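Local structure of tyrosine recombinase XerH (Helicobacter pylori, 5JK0) at residues D[73-85]-D[127-139]. The protein cuts and rejoins DNA at specific sites through a tyrosine-based mechanism and takes part in chromosome segregation. Numbering follows the deposited sequence.
With nucleotides of chain G.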
loop_
_atom_site.group_PDB
_atom_site.type_symbol
_atom_site.label_atom_id
_atom_site.label_comp_id
_atom_site.label_asym_id
_atom_site.label_seq_id
_atom_site.Cartn_x
_atom_site.Cartn_y
_atom_site.Cartn_z
ATOM N N ILE D 73 -14.802 16.381 -21.077
ATOM C CA ILE D 73 -13.864 16.297 -22.192
ATOM C C ILE D 73 -12.506 16.926 -21.862
ATOM O O ILE D 73 -11.497 16.600 -22.489
ATOM C CB ILE D 73 -14.449 16.967 -23.461
ATOM C CG1 ILE D 73 -13.653 16.568 -24.706
ATOM C CG2 ILE D 73 -14.502 18.479 -23.304
ATOM C CD1 ILE D 73 -13.618 15.076 -24.955
ATOM N N ASN D 74 -12.475 17.809 -20.866
ATOM C CA ASN D 74 -11.251 18.534 -20.528
ATOM C C ASN D 74 -10.148 17.624 -19.993
ATOM O O ASN D 74 -8.961 17.933 -20.112
ATOM C CB ASN D 74 -11.548 19.636 -19.505
ATOM C CG ASN D 74 -11.496 19.137 -18.072
ATOM O OD1 ASN D 74 -10.457 19.213 -17.415
ATOM N ND2 ASN D 74 -12.621 18.626 -17.580
ATOM N N THR D 75 -10.548 16.500 -19.408
ATOM C CA THR D 75 -9.604 15.567 -18.805
ATOM C C THR D 75 -8.807 14.812 -19.869
ATOM O O THR D 75 -7.673 14.395 -19.630
ATOM C CB THR D 75 -10.334 14.557 -17.893
ATOM O OG1 THR D 75 -11.197 15.263 -16.993
ATOM C CG2 THR D 75 -9.340 13.731 -17.087
ATOM N N TYR D 76 -9.396 14.657 -21.050
ATOM C CA TYR D 76 -8.783 13.859 -22.107
ATOM C C TYR D 76 -8.167 14.698 -23.225
ATOM O O TYR D 76 -7.184 14.288 -23.843
ATOM C CB TYR D 76 -9.816 12.900 -22.703
ATOM C CG TYR D 76 -10.272 11.821 -21.748
ATOM C CD1 TYR D 76 -9.581 10.620 -21.648
ATOM C CD2 TYR D 76 -11.392 12.003 -20.945
ATOM C CE1 TYR D 76 -9.992 9.629 -20.777
ATOM C CE2 TYR D 76 -11.811 11.016 -20.071
ATOM C CZ TYR D 76 -11.106 9.833 -19.990
ATOM O OH TYR D 76 -11.516 8.847 -19.121
ATOM N N ALA D 77 -8.745 15.869 -23.479
ATOM C CA ALA D 77 -8.373 16.682 -24.636
ATOM C C ALA D 77 -6.915 17.143 -24.614
ATOM O O ALA D 77 -6.119 16.746 -25.466
ATOM C CB ALA D 77 -9.295 17.888 -24.740
ATOM N N LEU D 78 -6.574 17.982 -23.642
ATOM C CA LEU D 78 -5.242 18.584 -23.574
ATOM C C LEU D 78 -4.083 17.575 -23.484
ATOM O O LEU D 78 -3.103 17.719 -24.213
ATOM C CB LEU D 78 -5.166 19.565 -22.397
ATOM C CG LEU D 78 -3.834 20.293 -22.192
ATOM C CD1 LEU D 78 -4.055 21.790 -22.040
ATOM C CD2 LEU D 78 -3.099 19.740 -20.981
ATOM N N PRO D 79 -4.178 16.558 -22.598
ATOM C CA PRO D 79 -3.031 15.643 -22.510
ATOM C C PRO D 79 -2.721 14.897 -23.810
ATOM O O PRO D 79 -1.553 14.628 -24.092
ATOM C CB PRO D 79 -3.457 14.654 -21.419
ATOM C CG PRO D 79 -4.438 15.401 -20.597
ATOM C CD PRO D 79 -5.193 16.246 -21.574
ATOM N N LEU D 80 -3.747 14.576 -24.593
ATOM C CA LEU D 80 -3.544 13.834 -25.834
ATOM C C LEU D 80 -3.011 14.731 -26.952
ATOM O O LEU D 80 -2.254 14.278 -27.808
ATOM C CB LEU D 80 -4.842 13.153 -26.270
ATOM C CG LEU D 80 -5.349 12.058 -25.325
ATOM C CD1 LEU D 80 -6.508 11.294 -25.947
ATOM C CD2 LEU D 80 -4.222 11.109 -24.936
ATOM N N LEU D 81 -3.405 16.000 -26.942
ATOM C CA LEU D 81 -2.877 16.959 -27.905
ATOM C C LEU D 81 -1.409 17.249 -27.604
ATOM O O LEU D 81 -0.620 17.528 -28.507
ATOM C CB LEU D 81 -3.692 18.252 -27.892
ATOM C CG LEU D 81 -5.158 18.127 -28.310
ATOM C CD1 LEU D 81 -5.824 19.492 -28.351
ATOM C CD2 LEU D 81 -5.276 17.430 -29.656
ATOM N N LYS D 82 -1.051 17.181 -26.324
ATOM C CA LYS D 82 0.338 17.325 -25.907
ATOM C C LYS D 82 1.180 16.172 -26.440
ATOM O O LYS D 82 2.322 16.366 -26.861
ATOM C CB LYS D 82 0.449 17.385 -24.381
ATOM C CG LYS D 82 -0.118 18.646 -23.749
ATOM C CD LYS D 82 0.688 19.874 -24.128
ATOM C CE LYS D 82 0.193 21.101 -23.381
ATOM N NZ LYS D 82 0.251 20.904 -21.904
ATOM N N PHE D 83 0.609 14.971 -26.421
ATOM C CA PHE D 83 1.318 13.783 -26.882
ATOM C C PHE D 83 1.534 13.808 -28.389
ATOM O O PHE D 83 2.573 13.362 -28.880
ATOM C CB PHE D 83 0.569 12.509 -26.489
ATOM C CG PHE D 83 1.192 11.258 -27.039
ATOM C CD1 PHE D 83 2.416 10.817 -26.566
ATOM C CD2 PHE D 83 0.563 10.532 -28.038
ATOM C CE1 PHE D 83 3.001 9.673 -27.075
ATOM C CE2 PHE D 83 1.141 9.385 -28.549
ATOM C CZ PHE D 83 2.362 8.956 -28.067
ATOM N N HIS D 84 0.550 14.319 -29.121
ATOM C CA HIS D 84 0.690 14.465 -30.563
ATOM C C HIS D 84 1.824 15.428 -30.887
ATOM O O HIS D 84 2.637 15.167 -31.775
ATOM C CB HIS D 84 -0.609 14.956 -31.197
ATOM C CG HIS D 84 -0.441 15.441 -32.602
ATOM N ND1 HIS D 84 -0.286 16.775 -32.914
ATOM C CD2 HIS D 84 -0.385 14.771 -33.777
ATOM C CE1 HIS D 84 -0.149 16.905 -34.222
ATOM N NE2 HIS D 84 -0.205 15.704 -34.768
ATOM N N GLU D 85 1.869 16.538 -30.159
ATOM C CA GLU D 85 2.941 17.518 -30.301
ATOM C C GLU D 85 4.296 16.880 -30.010
ATOM O O GLU D 85 5.274 17.126 -30.715
ATOM C CB GLU D 85 2.705 18.707 -29.368
ATOM C CG GLU D 85 3.849 19.703 -29.318
ATOM C CD GLU D 85 3.638 20.776 -28.268
ATOM O OE1 GLU D 85 3.060 21.830 -28.603
ATOM O OE2 GLU D 85 4.047 20.563 -27.106
ATOM N N LYS D 127 -1.590 11.644 -12.809
ATOM C CA LYS D 127 -2.540 10.539 -12.868
ATOM C C LYS D 127 -3.555 10.729 -13.990
ATOM O O LYS D 127 -3.918 9.772 -14.673
ATOM C CB LYS D 127 -3.263 10.381 -11.531
ATOM C CG LYS D 127 -2.354 9.974 -10.387
ATOM C CD LYS D 127 -3.138 9.764 -9.104
ATOM C CE LYS D 127 -2.228 9.314 -7.975
ATOM N NZ LYS D 127 -2.988 9.065 -6.722
ATOM N N ASN D 128 -4.004 11.967 -14.178
ATOM C CA ASN D 128 -4.954 12.286 -15.240
ATOM C C ASN D 128 -4.361 12.053 -16.626
ATOM O O ASN D 128 -5.038 11.547 -17.522
ATOM C CB ASN D 128 -5.427 13.735 -15.118
ATOM C CG ASN D 128 -6.259 13.975 -13.876
ATOM O OD1 ASN D 128 -6.846 13.048 -13.317
ATOM N ND2 ASN D 128 -6.320 15.227 -13.440
ATOM N N TYR D 129 -3.098 12.434 -16.795
ATOM C CA TYR D 129 -2.382 12.206 -18.045
ATOM C C TYR D 129 -2.286 10.717 -18.350
ATOM O O TYR D 129 -2.496 10.289 -19.484
ATOM C CB TYR D 129 -0.980 12.816 -17.982
ATOM C CG TYR D 129 -0.915 14.284 -18.334
ATOM C CD1 TYR D 129 -1.733 15.209 -17.701
ATOM C CD2 TYR D 129 -0.019 14.748 -19.287
ATOM C CE1 TYR D 129 -1.672 16.554 -18.018
ATOM C CE2 TYR D 129 0.052 16.089 -19.609
ATOM C CZ TYR D 129 -0.776 16.988 -18.970
ATOM O OH TYR D 129 -0.705 18.324 -19.290
ATOM N N ARG D 130 -1.964 9.936 -17.323
ATOM C CA ARG D 130 -1.842 8.490 -17.453
ATOM C C ARG D 130 -3.166 7.855 -17.871
ATOM O O ARG D 130 -3.209 7.043 -18.794
ATOM C CB ARG D 130 -1.356 7.879 -16.137
ATOM C CG ARG D 130 -1.302 6.363 -16.134
ATOM C CD ARG D 130 -0.837 5.836 -14.785
ATOM N NE ARG D 130 -0.898 4.380 -14.717
ATOM C CZ ARG D 130 -1.980 3.696 -14.357
ATOM N NH1 ARG D 130 -3.093 4.338 -14.032
ATOM N NH2 ARG D 130 -1.949 2.371 -14.322
ATOM N N ILE D 131 -4.240 8.235 -17.185
ATOM C CA ILE D 131 -5.578 7.738 -17.496
ATOM C C ILE D 131 -5.980 8.095 -18.928
ATOM O O ILE D 131 -6.599 7.292 -19.630
ATOM C CB ILE D 131 -6.625 8.301 -16.510
ATOM C CG1 ILE D 131 -6.373 7.760 -15.101
ATOM C CG2 ILE D 131 -8.038 7.956 -16.955
ATOM C CD1 ILE D 131 -7.287 8.350 -14.051
ATOM N N ALA D 132 -5.609 9.297 -19.360
ATOM C CA ALA D 132 -5.911 9.754 -20.713
ATOM C C ALA D 132 -5.195 8.902 -21.756
ATOM O O ALA D 132 -5.802 8.465 -22.736
ATOM C CB ALA D 132 -5.532 11.217 -20.873
ATOM N N LEU D 133 -3.903 8.670 -21.536
ATOM C CA LEU D 133 -3.096 7.861 -22.446
ATOM C C LEU D 133 -3.599 6.422 -22.515
ATOM O O LEU D 133 -3.654 5.827 -23.592
ATOM C CB LEU D 133 -1.625 7.879 -22.021
ATOM C CG LEU D 133 -0.858 9.190 -22.214
ATOM C CD1 LEU D 133 0.512 9.108 -21.557
ATOM C CD2 LEU D 133 -0.723 9.526 -23.692
ATOM N N LEU D 134 -3.960 5.870 -21.361
ATOM C CA LEU D 134 -4.474 4.506 -21.293
ATOM C C LEU D 134 -5.777 4.369 -22.071
ATOM O O LEU D 134 -6.003 3.365 -22.743
ATOM C CB LEU D 134 -4.689 4.081 -19.838
ATOM C CG LEU D 134 -3.434 3.834 -18.996
ATOM C CD1 LEU D 134 -3.811 3.454 -17.573
ATOM C CD2 LEU D 134 -2.563 2.759 -19.629
ATOM N N GLY D 135 -6.629 5.386 -21.976
ATOM C CA GLY D 135 -7.909 5.375 -22.658
ATOM C C GLY D 135 -7.782 5.409 -24.169
ATOM O O GLY D 135 -8.532 4.738 -24.879
ATOM N N LEU D 136 -6.827 6.192 -24.664
ATOM C CA LEU D 136 -6.631 6.343 -26.102
ATOM C C LEU D 136 -6.223 5.032 -26.766
ATOM O O LEU D 136 -6.819 4.619 -27.758
ATOM C CB LEU D 136 -5.577 7.415 -26.390
ATOM C CG LEU D 136 -5.201 7.595 -27.864
ATOM C CD1 LEU D 136 -6.411 8.022 -28.687
ATOM C CD2 LEU D 136 -4.063 8.596 -28.020
ATOM N N PHE D 137 -5.206 4.380 -26.213
ATOM C CA PHE D 137 -4.656 3.175 -26.825
ATOM C C PHE D 137 -5.486 1.933 -26.509
ATOM O O PHE D 137 -5.391 0.923 -27.208
ATOM C CB PHE D 137 -3.202 2.978 -26.390
ATOM C CG PHE D 137 -2.268 4.013 -26.947
ATOM C CD1 PHE D 137 -1.758 3.886 -28.230
ATOM C CD2 PHE D 137 -1.913 5.123 -26.198
ATOM C CE1 PHE D 137 -0.906 4.842 -28.753
ATOM C CE2 PHE D 137 -1.062 6.083 -26.715
ATOM C CZ PHE D 137 -0.559 5.941 -27.995
ATOM N N SER D 138 -6.301 2.007 -25.461
ATOM C CA SER D 138 -7.280 0.958 -25.204
ATOM C C SER D 138 -8.364 1.035 -26.271
ATOM O O SER D 138 -8.882 0.017 -26.727
ATOM C CB SER D 138 -7.891 1.094 -23.807
ATOM O OG SER D 138 -8.906 0.127 -23.598
ATOM N N TYR D 139 -8.691 2.261 -26.664
ATOM C CA TYR D 139 -9.677 2.513 -27.706
ATOM C C TYR D 139 -9.172 2.046 -29.068
ATOM O O TYR D 139 -9.919 1.451 -29.845
ATOM C CB TYR D 139 -10.028 4.003 -27.747
ATOM C CG TYR D 139 -10.989 4.397 -28.847
ATOM C CD1 TYR D 139 -12.364 4.291 -28.667
ATOM C CD2 TYR D 139 -10.522 4.886 -30.061
ATOM C CE1 TYR D 139 -13.243 4.654 -29.670
ATOM C CE2 TYR D 139 -11.394 5.250 -31.066
ATOM C CZ TYR D 139 -12.752 5.134 -30.867
ATOM O OH TYR D 139 -13.618 5.499 -31.872
ATOM P P DT G 19 -14.371 6.852 -18.263
ATOM O OP1 DT G 19 -14.643 5.474 -18.727
ATOM O OP2 DT G 19 -13.731 7.827 -19.176
ATOM O "O5'" DT G 19 -15.734 7.509 -17.743
ATOM C "C5'" DT G 19 -16.540 6.809 -16.795
ATOM C "C4'" DT G 19 -17.040 7.741 -15.700
ATOM O "O4'" DT G 19 -15.963 8.030 -14.772
ATOM C "C3'" DT G 19 -17.570 9.097 -16.182
ATOM O "O3'" DT G 19 -18.835 9.359 -15.591
ATOM C "C2'" DT G 19 -16.509 10.089 -15.702
ATOM C "C1'" DT G 19 -15.990 9.398 -14.453
ATOM N N1 DT G 19 -14.616 9.821 -14.061
ATOM C C2 DT G 19 -14.406 10.352 -12.809
ATOM O O2 DT G 19 -15.294 10.498 -11.988
ATOM N N3 DT G 19 -13.109 10.706 -12.548
ATOM C C4 DT G 19 -12.024 10.587 -13.396
ATOM O O4 DT G 19 -10.894 10.935 -13.069
ATOM C C5 DT G 19 -12.313 10.023 -14.694
ATOM C C7 DT G 19 -11.214 9.844 -15.699
ATOM C C6 DT G 19 -13.580 9.671 -14.960
ATOM P P DT G 21 -20.906 16.372 -12.764
ATOM O OP1 DT G 21 -22.241 16.512 -12.145
ATOM O OP2 DT G 21 -20.737 16.679 -14.201
ATOM O "O5'" DT G 21 -19.866 17.261 -11.934
ATOM C "C5'" DT G 21 -19.729 17.057 -10.531
ATOM C "C4'" DT G 21 -18.501 17.766 -9.989
ATOM O "O4'" DT G 21 -17.324 17.276 -10.650
ATOM C "C3'" DT G 21 -18.468 19.271 -10.217
ATOM O "O3'" DT G 21 -19.012 19.947 -9.089
ATOM C "C2'" DT G 21 -16.972 19.589 -10.390
ATOM C "C1'" DT G 21 -16.300 18.213 -10.448
ATOM N N1 DT G 21 -15.302 18.091 -11.546
ATOM C C2 DT G 21 -13.975 18.317 -11.270
ATOM O O2 DT G 21 -13.565 18.604 -10.160
ATOM N N3 DT G 21 -13.137 18.190 -12.344
ATOM C C4 DT G 21 -13.486 17.868 -13.642
ATOM O O4 DT G 21 -12.656 17.777 -14.542
ATOM C C5 DT G 21 -14.895 17.648 -13.866
ATOM C C7 DT G 21 -15.395 17.294 -15.234
ATOM C C6 DT G 21 -15.727 17.771 -12.819
ATOM P P DT G 20 -19.758 10.551 -16.149
ATOM O OP1 DT G 20 -21.166 10.118 -16.006
ATOM O OP2 DT G 20 -19.240 10.945 -17.477
ATOM O "O5'" DT G 20 -19.483 11.757 -15.137
ATOM C "C5'" DT G 20 -19.843 11.627 -13.767
ATOM C "C4'" DT G 20 -19.277 12.771 -12.943
ATOM O "O4'" DT G 20 -17.834 12.689 -12.921
ATOM C "C3'" DT G 20 -19.615 14.178 -13.456
ATOM O "O3'" DT G 20 -20.415 14.864 -12.496
ATOM C "C2'" DT G 20 -18.248 14.856 -13.654
ATOM C "C1'" DT G 20 -17.319 13.987 -12.820
ATOM N N1 DT G 20 -15.908 13.979 -13.307
ATOM C C2 DT G 20 -14.913 14.456 -12.487
ATOM O O2 DT G 20 -15.120 14.891 -11.368
ATOM N N3 DT G 20 -13.654 14.403 -13.025
ATOM C C4 DT G 20 -13.300 13.934 -14.277
ATOM O O4 DT G 20 -12.138 13.929 -14.672
ATOM C C5 DT G 20 -14.392 13.449 -15.087
ATOM C C7 DT G 20 -14.131 12.915 -16.465
ATOM C C6 DT G 20 -15.630 13.494 -14.569
HETATM O O HOH W 1 2.329 19.525 -20.113
#
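In the helical core-binding domain of this tyrosine recombinase, the segments 73-85 and 127-139, from helices 74-93 and 123-143, cross almost perpendicularly (81°) with Ala132 as a knob among Thr75, Tyr76, Pro79 and Leu80. Its small methyl lets the axes close to 8.9 Å, and Ala132 CB rests 4.1 Å from Pro79 CB. Proline suits position 79: without an N-H it breaks one helical bond, where helix 74-93 kinks, and Pro79 CB lies over the centre of the Tyr129 ring, 3.9 Å from its centroid, in a CH-pi contact. The Tyr129 hydroxyl reaches the margin, where a water accepts from Lys82 NZ and bonds weakly to Tyr129. Further along, Leu80 CD2 packs 4.0 Å from Leu133 CD2 and Leu136 CD2, and Phe83 CE2 meets the edge of the Phe137 ring.

At the opposite end the crossing faces DNA. With OG1 set beside its backbone N (chi1 -50°), Thr75 turns the hydroxyl toward the base and OG1 donates to O4 of DT20 of chain G (2.8 Å), Asn74 ND2 donates nearly straight (173°) to O4 of DT21 of chain G, and Ile131 CG2 packs on the methyl C7 of DT19 of chain G. Helix 12-30 touches Leu80 and Leu136 through Phe23, while Phe113 and Leu114 of helix 107-117 pack on Leu133.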